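Local coordinates for protein XRE family transcriptional regulator (Pseudomonas putida, PDB 6F8H) that probably neutralises the toxin GraT as its HigA-type antitoxin partner and, through its helix-turn-helix domain, probably binds DNA to regulate transcription, at residues 19-24 and 74-79. Sequence-based numbering, arbitrary orientation.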
loop_
_atom_site.group_PDB
_atom_site.type_symbol
_atom_site.label_atom_id
_atom_site.label_comp_id
_atom_site.label_asym_id
_atom_site.label_seq_id
_atom_site.Cartn_x
_atom_site.Cartn_y
_atom_site.Cartn_z
ATOM N N GLU A 19 -10.513 -8.318 -7.763
ATOM C CA GLU A 19 -11.013 -9.696 -7.847
ATOM C C GLU A 19 -11.896 -10.004 -6.634
ATOM O O GLU A 19 -12.978 -10.583 -6.775
ATOM C CB GLU A 19 -9.860 -10.701 -7.938
ATOM C CG GLU A 19 -10.297 -12.177 -7.870
ATOM C CD GLU A 19 -9.138 -13.158 -8.070
ATOM O OE1 GLU A 19 -8.377 -12.994 -9.035
ATOM O OE2 GLU A 19 -8.984 -14.089 -7.256
ATOM N N ILE A 20 -11.439 -9.610 -5.450
ATOM C CA ILE A 20 -12.257 -9.775 -4.243
ATOM C C ILE A 20 -13.539 -8.941 -4.363
ATOM O O ILE A 20 -14.642 -9.430 -4.076
ATOM C CB ILE A 20 -11.486 -9.376 -2.978
ATOM C CG1 ILE A 20 -10.247 -10.262 -2.805
ATOM C CG2 ILE A 20 -12.374 -9.465 -1.725
ATOM C CD1 ILE A 20 -10.562 -11.739 -2.814
ATOM N N LEU A 21 -13.405 -7.685 -4.801
ATOM C CA LEU A 21 -14.577 -6.825 -4.921
ATOM C C LEU A 21 -15.593 -7.482 -5.852
ATOM O O LEU A 21 -16.786 -7.562 -5.541
ATOM C CB LEU A 21 -14.197 -5.422 -5.434
ATOM C CG LEU A 21 -15.341 -4.418 -5.566
ATOM C CD1 LEU A 21 -16.087 -4.295 -4.240
ATOM C CD2 LEU A 21 -14.803 -3.049 -6.002
ATOM N N ARG A 22 -15.098 -7.995 -6.971
ATOM C CA ARG A 22 -15.957 -8.611 -7.970
ATOM C C ARG A 22 -16.510 -9.984 -7.552
ATOM O O ARG A 22 -17.717 -10.228 -7.636
ATOM C CB ARG A 22 -15.183 -8.731 -9.287
ATOM C CG ARG A 22 -16.045 -9.033 -10.496
ATOM C CD ARG A 22 -15.166 -9.271 -11.730
ATOM N NE ARG A 22 -14.296 -10.425 -11.541
ATOM C CZ ARG A 22 -12.977 -10.351 -11.387
ATOM N NH1 ARG A 22 -12.383 -9.168 -11.387
ATOM N NH2 ARG A 22 -12.257 -11.457 -11.217
ATOM N N GLU A 23 -15.636 -10.875 -7.088
ATOM C CA GLU A 23 -16.036 -12.278 -6.862
ATOM C C GLU A 23 -16.821 -12.472 -5.571
ATOM O O GLU A 23 -17.715 -13.312 -5.521
ATOM C CB GLU A 23 -14.824 -13.204 -6.838
ATOM C CG GLU A 23 -14.116 -13.355 -8.159
ATOM C CD GLU A 23 -14.977 -14.024 -9.216
ATOM O OE1 GLU A 23 -15.902 -14.790 -8.857
ATOM O OE2 GLU A 23 -14.725 -13.784 -10.415
ATOM N N GLU A 24 -16.490 -11.706 -4.530
ATOM C CA GLU A 24 -17.100 -11.921 -3.228
ATOM C C GLU A 24 -18.215 -10.924 -2.924
ATOM O O GLU A 24 -19.225 -11.289 -2.333
ATOM C CB GLU A 24 -16.036 -11.865 -2.129
ATOM C CG GLU A 24 -14.882 -12.832 -2.360
ATOM C CD GLU A 24 -14.149 -13.184 -1.080
ATOM O OE1 GLU A 24 -14.676 -12.848 0.002
ATOM O OE2 GLU A 24 -13.054 -13.796 -1.146
ATOM N N GLU A 74 -8.369 -1.361 6.355
ATOM C CA GLU A 74 -7.146 -2.159 6.260
ATOM C C GLU A 74 -7.357 -3.385 5.358
ATOM O O GLU A 74 -6.453 -3.766 4.618
ATOM C CB GLU A 74 -6.661 -2.590 7.650
ATOM C CG GLU A 74 -5.948 -1.473 8.445
ATOM C CD GLU A 74 -6.911 -0.494 9.109
ATOM O OE1 GLU A 74 -8.147 -0.680 8.997
ATOM O OE2 GLU A 74 -6.422 0.457 9.758
ATOM N N PHE A 75 -8.557 -3.965 5.397
ATOM C CA PHE A 75 -8.877 -5.140 4.569
ATOM C C PHE A 75 -8.509 -4.880 3.112
ATOM O O PHE A 75 -7.846 -5.699 2.474
ATOM C CB PHE A 75 -10.365 -5.509 4.698
ATOM C CG PHE A 75 -10.830 -6.587 3.739
ATOM C CD1 PHE A 75 -10.486 -7.917 3.945
ATOM C CD2 PHE A 75 -11.632 -6.268 2.644
ATOM C CE1 PHE A 75 -10.923 -8.908 3.071
ATOM C CE2 PHE A 75 -12.075 -7.262 1.763
ATOM C CZ PHE A 75 -11.713 -8.583 1.979
ATOM N N TRP A 76 -8.904 -3.713 2.608
ATOM C CA TRP A 76 -8.650 -3.358 1.214
ATOM C C TRP A 76 -7.192 -3.003 0.924
ATOM O O TRP A 76 -6.643 -3.487 -0.061
ATOM C CB TRP A 76 -9.590 -2.216 0.783
ATOM C CG TRP A 76 -11.024 -2.685 0.855
ATOM C CD1 TRP A 76 -11.953 -2.369 1.813
ATOM C CD2 TRP A 76 -11.662 -3.619 -0.028
ATOM N NE1 TRP A 76 -13.136 -3.025 1.557
ATOM C CE2 TRP A 76 -12.987 -3.796 0.428
ATOM C CE3 TRP A 76 -11.249 -4.309 -1.175
ATOM C CZ2 TRP A 76 -13.898 -4.645 -0.215
ATOM C CZ3 TRP A 76 -12.161 -5.152 -1.820
ATOM C CH2 TRP A 76 -13.468 -5.308 -1.342
ATOM N N LEU A 77 -6.571 -2.172 1.759
ATOM C CA LEU A 77 -5.187 -1.766 1.530
ATOM C C LEU A 77 -4.216 -2.931 1.730
ATOM O O LEU A 77 -3.196 -3.009 1.050
ATOM C CB LEU A 77 -4.789 -0.605 2.450
ATOM C CG LEU A 77 -5.397 0.767 2.141
ATOM C CD1 LEU A 77 -4.534 1.895 2.695
ATOM C CD2 LEU A 77 -5.579 0.933 0.653
ATOM N N ASN A 78 -4.525 -3.828 2.662
ATOM C CA ASN A 78 -3.712 -5.032 2.809
ATOM C C ASN A 78 -3.841 -5.952 1.592
ATOM O O ASN A 78 -2.879 -6.605 1.208
ATOM C CB ASN A 78 -4.073 -5.781 4.098
ATOM C CG ASN A 78 -3.680 -5.003 5.343
ATOM O OD1 ASN A 78 -2.932 -4.027 5.266
ATOM N ND2 ASN A 78 -4.159 -5.442 6.495
ATOM N N LEU A 79 -5.016 -5.980 0.965
ATOM C CA LEU A 79 -5.162 -6.735 -0.277
ATOM C C LEU A 79 -4.300 -6.091 -1.354
ATOM O O LEU A 79 -3.612 -6.779 -2.116
ATOM C CB LEU A 79 -6.628 -6.804 -0.713
ATOM C CG LEU A 79 -7.538 -7.817 -0.005
ATOM C CD1 LEU A 79 -8.983 -7.622 -0.464
ATOM C CD2 LEU A 79 -7.078 -9.269 -0.262
#
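Ile20 meets Leu79 and Phe75 with its two branches: chi1 of -61° sets CG1 beside the backbone N and CG2 anti to it, which splits them between the two partners. Ile20 CG1 lies 3.7 Å from Leu79 CD1, the side chains crossing at about a right angle, while Ile20 CG2 reaches the ring tip at Phe75 CZ, 3.9 Å away. One residue on, Leu21 CD1 approaches Trp76 CH2 at 4.0 Å, at the far end of the indole. Within 74-79, Leu79 CD1 sits 3.7 Å above the Phe75 ring plane, offset toward its rim, while Phe75 CD2 lies 3.6 Å above the Trp76 plane, over its centre. No hydrogen bond joins the segments; their short helical axes come no nearer than 11.8 Å, with 121° between N-to-C directions, and large apolar side chains bridge the gap. Phe25 of helix 17-29 touches Ile20 and Phe75 and sets its ring at about 45° to the indole. Ala62 and Leu65 of helix 59-69 pack on Trp76. The contact joins the first and last of five helices at the partly buried margin of the helix-turn-helix domain of this HigA-type, XRE-family antitoxin, with Leu21 and Trp76 buried.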